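Local structure of aryl acylamidase (bacterium CSBL00001, 4YJ6) at residues N132-Y136 and G137-T141; G346-R349 and A350-P353; A355-K358 and W359-A362. The protein is an amidase signature hydrolase that probably cleaves the amide bond of aryl acylamides. All coordinates share one frame; numbering follows the deposited sequence.

Contact 1: N132-Y136 and G137-T141; sequences NSPVY and GFRGT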
loop_
_atom_site.group_PDB
_atom_site.type_symbol
_atom_site.label_atom_id
_atom_site.label_comp_id
_atom_site.label_asym_id
_atom_site.label_seq_id
_atom_site.Cartn_x
_atom_site.Cartn_y
_atom_site.Cartn_z
ATOM N N ASN A 132 -10.120 -4.425 4.032
ATOM C CA ASN A 132 -10.217 -5.578 3.125
ATOM C C ASN A 132 -8.990 -5.737 2.212
ATOM O O ASN A 132 -8.404 -4.734 1.785
ATOM C CB ASN A 132 -11.443 -5.366 2.227
ATOM C CG ASN A 132 -11.979 -6.660 1.624
ATOM O OD1 ASN A 132 -11.714 -7.739 2.101
ATOM N ND2 ASN A 132 -12.753 -6.526 0.545
ATOM N N SER A 133 -8.661 -6.996 1.911
ATOM C CA SER A 133 -7.595 -7.380 0.973
ATOM C C SER A 133 -8.134 -8.571 0.171
ATOM O O SER A 133 -8.986 -9.311 0.673
ATOM C CB SER A 133 -6.324 -7.802 1.778
ATOM O OG SER A 133 -5.335 -8.483 0.966
ATOM N N PRO A 134 -7.636 -8.772 -1.064
ATOM C CA PRO A 134 -7.863 -10.022 -1.790
ATOM C C PRO A 134 -7.131 -11.176 -1.112
ATOM O O PRO A 134 -6.189 -10.980 -0.317
ATOM C CB PRO A 134 -7.212 -9.755 -3.156
ATOM C CG PRO A 134 -6.048 -8.844 -2.809
ATOM C CD PRO A 134 -6.671 -7.898 -1.766
ATOM N N VAL A 135 -7.561 -12.389 -1.419
ATOM C CA VAL A 135 -7.031 -13.578 -0.769
ATOM C C VAL A 135 -5.521 -13.661 -0.952
ATOM O O VAL A 135 -5.022 -13.573 -2.059
ATOM C CB VAL A 135 -7.703 -14.871 -1.319
ATOM C CG1 VAL A 135 -6.945 -16.120 -0.859
ATOM C CG2 VAL A 135 -9.211 -14.909 -0.922
ATOM N N TYR A 136 -4.810 -13.804 0.163
ATOM C CA TYR A 136 -3.345 -13.925 0.172
ATOM C C TYR A 136 -2.655 -12.746 -0.533
ATOM O O TYR A 136 -1.476 -12.842 -0.905
ATOM C CB TYR A 136 -2.894 -15.267 -0.448
ATOM C CG TYR A 136 -2.833 -16.423 0.542
ATOM C CD1 TYR A 136 -1.960 -16.375 1.609
ATOM C CD2 TYR A 136 -3.642 -17.570 0.399
ATOM C CE1 TYR A 136 -1.877 -17.426 2.524
ATOM C CE2 TYR A 136 -3.566 -18.622 1.302
ATOM C CZ TYR A 136 -2.688 -18.541 2.362
ATOM O OH TYR A 136 -2.582 -19.559 3.283
ATOM N N GLY A 137 -3.353 -11.620 -0.650
ATOM C CA GLY A 137 -2.793 -10.450 -1.330
ATOM C C GLY A 137 -2.536 -10.663 -2.826
ATOM O O GLY A 137 -1.894 -9.836 -3.453
ATOM N N PHE A 138 -3.064 -11.745 -3.407
ATOM C CA PHE A 138 -2.489 -12.241 -4.679
ATOM C C PHE A 138 -3.202 -11.628 -5.899
ATOM O O PHE A 138 -3.664 -12.343 -6.802
ATOM C CB PHE A 138 -2.487 -13.790 -4.704
ATOM C CG PHE A 138 -1.316 -14.403 -5.467
ATOM C CD1 PHE A 138 -1.253 -14.346 -6.848
ATOM C CD2 PHE A 138 -0.311 -15.071 -4.802
ATOM C CE1 PHE A 138 -0.161 -14.932 -7.553
ATOM C CE2 PHE A 138 0.778 -15.634 -5.499
ATOM C CZ PHE A 138 0.832 -15.551 -6.878
ATOM N N ARG A 139 -3.288 -10.299 -5.911
ATOM C CA ARG A 139 -3.731 -9.525 -7.086
ATOM C C ARG A 139 -3.766 -8.044 -6.735
ATOM O O ARG A 139 -3.824 -7.670 -5.558
ATOM C CB ARG A 139 -5.133 -9.943 -7.575
ATOM C CG ARG A 139 -6.184 -9.955 -6.445
ATOM C CD ARG A 139 -7.542 -10.552 -6.899
ATOM N NE ARG A 139 -7.412 -11.967 -7.214
ATOM C CZ ARG A 139 -8.156 -12.637 -8.091
ATOM N NH1 ARG A 139 -9.109 -12.025 -8.790
ATOM N NH2 ARG A 139 -7.925 -13.936 -8.270
ATOM N N GLY A 140 -3.750 -7.208 -7.771
ATOM C CA GLY A 140 -3.764 -5.763 -7.620
ATOM C C GLY A 140 -5.170 -5.159 -7.572
ATOM O O GLY A 140 -5.337 -3.954 -7.778
ATOM N N THR A 141 -6.164 -6.001 -7.298
ATOM C CA THR A 141 -7.528 -5.552 -7.040
ATOM C C THR A 141 -7.912 -6.044 -5.648
ATOM O O THR A 141 -7.245 -6.916 -5.078
ATOM C CB THR A 141 -8.510 -6.160 -8.032
ATOM O OG1 THR A 141 -8.272 -7.572 -8.079
ATOM C CG2 THR A 141 -8.288 -5.528 -9.442
HETATM O O HOH W 1 -6.506 -13.227 -4.477
#

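Contact 2: G346-R349 and A350-P353; sequences GEHR and ADIP. With PO4 (phosphate ion), chain C.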
loop_
_atom_site.group_PDB
_atom_site.type_symbol
_atom_site.label_atom_id
_atom_site.label_comp_id
_atom_site.label_asym_id
_atom_site.label_seq_id
_atom_site.Cartn_x
_atom_site.Cartn_y
_atom_site.Cartn_z
ATOM N N GLY A 346 -8.208 -29.118 0.425
ATOM C CA GLY A 346 -9.306 -30.073 0.350
ATOM C C GLY A 346 -10.645 -29.474 0.734
ATOM O O GLY A 346 -11.307 -28.836 -0.077
ATOM N N GLU A 347 -11.043 -29.678 1.986
ATOM C CA GLU A 347 -12.359 -29.247 2.456
ATOM C C GLU A 347 -12.710 -27.815 2.055
ATOM O O GLU A 347 -13.827 -27.543 1.624
ATOM C CB GLU A 347 -12.455 -29.367 3.981
ATOM C CG GLU A 347 -13.854 -29.041 4.461
ATOM C CD GLU A 347 -14.039 -29.202 5.955
ATOM O OE1 GLU A 347 -13.046 -29.525 6.651
ATOM O OE2 GLU A 347 -15.183 -28.979 6.413
ATOM N N HIS A 348 -11.759 -26.893 2.202
ATOM C CA HIS A 348 -12.040 -25.473 2.012
ATOM C C HIS A 348 -11.391 -24.939 0.745
ATOM O O HIS A 348 -11.113 -23.754 0.644
ATOM C CB HIS A 348 -11.519 -24.686 3.202
ATOM C CG HIS A 348 -12.097 -25.142 4.505
ATOM N ND1 HIS A 348 -13.425 -24.968 4.819
ATOM C CD2 HIS A 348 -11.541 -25.788 5.555
ATOM C CE1 HIS A 348 -13.662 -25.469 6.020
ATOM N NE2 HIS A 348 -12.535 -25.979 6.486
ATOM N N ARG A 349 -11.162 -25.837 -0.204
ATOM C CA ARG A 349 -10.630 -25.481 -1.520
ATOM C C ARG A 349 -11.335 -24.297 -2.181
ATOM O O ARG A 349 -10.691 -23.460 -2.846
ATOM C CB ARG A 349 -10.720 -26.727 -2.411
ATOM C CG ARG A 349 -10.430 -26.510 -3.886
ATOM C CD ARG A 349 -9.005 -26.039 -4.159
ATOM N NE ARG A 349 -8.853 -25.776 -5.590
ATOM C CZ ARG A 349 -9.102 -24.610 -6.181
ATOM N NH1 ARG A 349 -9.495 -23.543 -5.478
ATOM N NH2 ARG A 349 -8.962 -24.517 -7.490
ATOM N N ALA A 350 -12.648 -24.194 -2.014
ATOM C CA ALA A 350 -13.400 -23.154 -2.717
ATOM C C ALA A 350 -12.994 -21.757 -2.246
ATOM O O ALA A 350 -13.284 -20.774 -2.928
ATOM C CB ALA A 350 -14.903 -23.349 -2.514
ATOM N N ASP A 351 -12.337 -21.671 -1.083
ATOM C CA ASP A 351 -11.955 -20.355 -0.541
ATOM C C ASP A 351 -10.739 -19.745 -1.272
ATOM O O ASP A 351 -10.441 -18.556 -1.111
ATOM C CB ASP A 351 -11.640 -20.447 0.950
ATOM C CG ASP A 351 -12.867 -20.821 1.790
ATOM O OD1 ASP A 351 -13.992 -20.945 1.229
ATOM O OD2 ASP A 351 -12.687 -20.976 3.011
ATOM N N ILE A 352 -10.050 -20.561 -2.062
ATOM C CA ILE A 352 -8.895 -20.107 -2.821
ATOM C C ILE A 352 -9.279 -19.896 -4.291
ATOM O O ILE A 352 -9.805 -20.811 -4.918
ATOM C CB ILE A 352 -7.758 -21.163 -2.780
ATOM C CG1 ILE A 352 -7.365 -21.493 -1.330
ATOM C CG2 ILE A 352 -6.539 -20.681 -3.559
ATOM C CD1 ILE A 352 -6.794 -20.278 -0.521
ATOM N N PRO A 353 -8.996 -18.709 -4.844
ATOM C CA PRO A 353 -9.306 -18.467 -6.263
ATOM C C PRO A 353 -8.575 -19.449 -7.161
ATOM O O PRO A 353 -7.433 -19.803 -6.868
ATOM C CB PRO A 353 -8.751 -17.057 -6.506
ATOM C CG PRO A 353 -8.742 -16.404 -5.205
ATOM C CD PRO A 353 -8.491 -17.489 -4.180
HETATM P P PO4 C . -15.836 -22.639 3.624
HETATM O O1 PO4 C . -15.411 -24.030 3.192
HETATM O O2 PO4 C . -14.705 -22.005 4.407
HETATM O O3 PO4 C . -16.177 -21.773 2.413
HETATM O O4 PO4 C . -17.070 -22.780 4.493
HETATM O O HOH W 2 -14.552 -26.063 -0.640
#

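Contact 3: A355-K358 and W359-A362; sequences ALMK and WIDA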
loop_
_atom_site.group_PDB
_atom_site.type_symbol
_atom_site.label_atom_id
_atom_site.label_comp_id
_atom_site.label_asym_id
_atom_site.label_seq_id
_atom_site.Cartn_x
_atom_site.Cartn_y
_atom_site.Cartn_z
ATOM N N ALA A 355 -7.127 -18.933 -9.957
ATOM C CA ALA A 355 -5.914 -18.321 -10.510
ATOM C C ALA A 355 -4.755 -18.411 -9.531
ATOM O O ALA A 355 -3.603 -18.528 -9.922
ATOM C CB ALA A 355 -6.170 -16.847 -10.885
ATOM N N LEU A 356 -5.078 -18.331 -8.241
ATOM C CA LEU A 356 -4.068 -18.496 -7.207
ATOM C C LEU A 356 -3.666 -19.962 -7.065
ATOM O O LEU A 356 -2.494 -20.279 -6.981
ATOM C CB LEU A 356 -4.594 -17.957 -5.864
ATOM C CG LEU A 356 -3.683 -18.235 -4.656
ATOM C CD1 LEU A 356 -2.249 -17.865 -4.925
ATOM C CD2 LEU A 356 -4.223 -17.448 -3.438
HETATM N N MSE A 357 -4.642 -20.867 -7.073
HETATM C CA MSE A 357 -4.324 -22.285 -6.950
HETATM C C MSE A 357 -3.419 -22.712 -8.105
HETATM O O MSE A 357 -2.598 -23.607 -7.965
HETATM C CB MSE A 357 -5.611 -23.133 -6.905
HETATM C CG MSE A 357 -5.389 -24.578 -6.521
HETATM SE SE MSE A 357 -4.723 -24.749 -4.652
HETATM C CE MSE A 357 -6.367 -24.453 -3.622
ATOM N N LYS A 358 -3.549 -22.071 -9.263
ATOM C CA LYS A 358 -2.629 -22.377 -10.362
ATOM C C LYS A 358 -1.173 -22.231 -9.905
ATOM O O LYS A 358 -0.341 -23.108 -10.144
ATOM C CB LYS A 358 -2.886 -21.435 -11.532
ATOM C CG LYS A 358 -1.843 -21.535 -12.646
ATOM C CD LYS A 358 -2.154 -20.512 -13.734
ATOM C CE LYS A 358 -1.895 -19.084 -13.254
ATOM N NZ LYS A 358 -1.764 -18.117 -14.393
ATOM N N TRP A 359 -0.873 -21.113 -9.245
ATOM C CA TRP A 359 0.518 -20.850 -8.824
ATOM C C TRP A 359 0.895 -21.727 -7.636
ATOM O O TRP A 359 2.051 -22.174 -7.521
ATOM C CB TRP A 359 0.675 -19.368 -8.474
ATOM C CG TRP A 359 0.589 -18.514 -9.685
ATOM C CD1 TRP A 359 -0.408 -17.663 -10.020
ATOM C CD2 TRP A 359 1.551 -18.452 -10.747
ATOM N NE1 TRP A 359 -0.119 -17.044 -11.227
ATOM C CE2 TRP A 359 1.071 -17.532 -11.696
ATOM C CE3 TRP A 359 2.769 -19.096 -10.977
ATOM C CZ2 TRP A 359 1.774 -17.225 -12.871
ATOM C CZ3 TRP A 359 3.471 -18.796 -12.126
ATOM C CH2 TRP A 359 2.970 -17.864 -13.061
ATOM N N ILE A 360 -0.066 -21.951 -6.742
ATOM C CA ILE A 360 0.131 -22.870 -5.626
ATOM C C ILE A 360 0.584 -24.248 -6.139
ATOM O O ILE A 360 1.551 -24.819 -5.639
ATOM C CB ILE A 360 -1.166 -23.002 -4.787
ATOM C CG1 ILE A 360 -1.476 -21.683 -4.087
ATOM C CG2 ILE A 360 -1.040 -24.135 -3.770
ATOM C CD1 ILE A 360 -0.291 -21.101 -3.362
ATOM N N ASP A 361 -0.082 -24.761 -7.168
ATOM C CA ASP A 361 0.307 -26.051 -7.716
ATOM C C ASP A 361 1.629 -25.936 -8.473
ATOM O O ASP A 361 2.447 -26.849 -8.446
ATOM C CB ASP A 361 -0.781 -26.582 -8.657
ATOM C CG ASP A 361 -2.045 -27.006 -7.926
ATOM O OD1 ASP A 361 -2.010 -27.294 -6.706
ATOM O OD2 ASP A 361 -3.093 -27.070 -8.600
ATOM N N ALA A 362 1.839 -24.812 -9.144
ATOM C CA ALA A 362 3.017 -24.661 -9.980
ATOM C C ALA A 362 4.299 -24.727 -9.134
ATOM O O ALA A 362 5.348 -25.199 -9.615
ATOM C CB ALA A 362 2.937 -23.347 -10.733
HETATM O O HOH W 3 -1.715 -15.516 -13.107
#

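Contact 1: N132-Y136 and G137-T141
Pro-134 and Gly-137 close the first of two overlapping tight turns, with Gly-137 N donating to Pro-134 O at 2.9 Å. The second follows one residue later, Phe-138 N reaching Val-135 O at 3.0 Å. Tyr-136 (phi 56°) and Gly-137 (phi 65°) both take left-handed backbone conformations, which makes the first turn type II and the second type I'. Phe-138 then centres an inverse gamma turn, closed by a weak bond from Arg-139 N to Gly-137 O. The carbonyl of Pro-134 is gripped twice: Ser-133 OG, also at 2.9 Å from Pro-134 O, lies in the carbonyl plane on a lone pair, whereas Gly-137 N stands well above that plane. These turns shape the buried loop between strands 126-131 and 151-152 of the amidase fold; another phosphate ion, distinct from the one at His-348, lies about 4 Å from Gly-137 at the nearest atoms. Farther along, the proline ring lies against the returning chain. Its CB meets Arg-139 CG at 3.5 Å, and Pro-134 CG lies 3.2 Å from Thr-141 O. Arg-139 CG sits between its own backbone N and carbonyl carbon (chi1 51°), an orientation that lays the methylenes alongside Pro-134. Water 1 donates to Val-135 O at 2.9 Å and weakly accepts from Arg-139 NE, while Arg-139 NH1 bonds to Thr-413 O.

Contact 2: G346-R349 and A350-P353
His-348 and Asp-351 span one of three successive turns: a type I turn from Gly-346 to Arg-349 runs into a short 3-10 segment, where Asp-351 N donates to His-348 O at 3.0 Å and Ile-352 N to Arg-349 O at 3.1 Å. The same two residues present their side chains to a phosphate ion, probably from the crystallisation liquor. His-348 ND1 donates to phosphate O1 at 2.7 Å in a nearly straight bond (170°), the oxygen lying at the ring edge, near its plane, while CG of Glu-347 covers one face of the imidazole. The carboxylate of Asp-351 faces the ion with both oxygens: OD1 is 2.6 Å from phosphate O3 and OD2 2.7 Å from phosphate O2. Approaches this short are consistent with a shared proton. Asp-351 OD2 accepts a hydrogen bond from Ala-102 N, so that Ala-102, in the second shell around the phosphate, probably limits rotation of the carboxylate. On Arg-349 the chain bends at chi2 (63°) and returns over the turn, placing NH1 2.8 Å from Ile-352 O, at the guanidinium edge; the bond is weak, with an angle of 123°. The stronger partner of this group is Asp-354, in salt bridge with NH2. Water 2 joins Glu-347 O to Ala-350 N. With Pro-353 at the N-cap, the arrangement is a 3-10 turn leading into helix 354-363, a surface turn whose histidine and aspartate both touch a phosphate in this crystal.

Contact 3: A355-K358 and W359-A362
Lys-358 runs alongside the indole of Trp-359, the two side chains extending in a common direction, and makes the CH-pi contact of this two-turn helical stretch. Lys-358 CE sits 3.8 Å from the centroid of the five-membered ring of Trp-359, 28° off the ring normal, hence over one face. The lysine chain bends at chi3 (70°), which folds CE onto the indole after a straight start. Water 3 accepts from both the ammonium and the indole N-H, 2.9 Å from Lys-358 NZ and 2.9 Å from Trp-359 NE1, and lies in the plane of the indole at its edge. Apolar contacts are carried by Ile-360, which Leu-356 and the selenomethionine Met-357 each approach at a slant: Leu-356 CD1 is 4.0 Å from Ile-360 CG1, and Met-357 SE is 3.8 Å from Ile-360 CG2. Backbone bonds follow the alpha-helical i to i+4 pattern, Ile-360, Asp-361 and Ala-362 N donating to Leu-356, Met-357 and Lys-358 O in turn, with Ile-360 N 3.0 Å from Leu-356 O. Trp-359 N departs from it, making a weak bond to Leu-356 O. Ala-355 O therefore lacks its usual amide donor and is buried against Trp-359 CD1 without a hydrogen-bonding partner. The chemistry implies a two-sided helix: Leu-356, Met-357 and Ile-360 form a buried apolar side, whereas the exposed lysine covers one face of the buried indole, and its NZ and the indole NE1 meet at one water.

Overall arrangement
The three contacts come in series along the chain, contact 1 well before contacts 2 and 3, which are separated by the single residue Asp-354: 346-353 forms the turns leading into helix 354-363, and contact 3 lies on that helix. Their centres are about 16 Å apart (1 and 2), about 14 Å (1 and 3) and about 12 Å (2 and 3). Contact 1 is buried, its centre about 11 Å from the chain's centre; those of the others lie at about 26 and 24 Å. Phe-138 and Tyr-136 pack on Leu-356, the rings of Phe-138 and Trp-359 meet, and Val-135 touches Pro-353. Helix 315-339 borders contacts 1 and 3. The helix-turn region thus covers the inner loop of the amidase fold through a largely apolar interface.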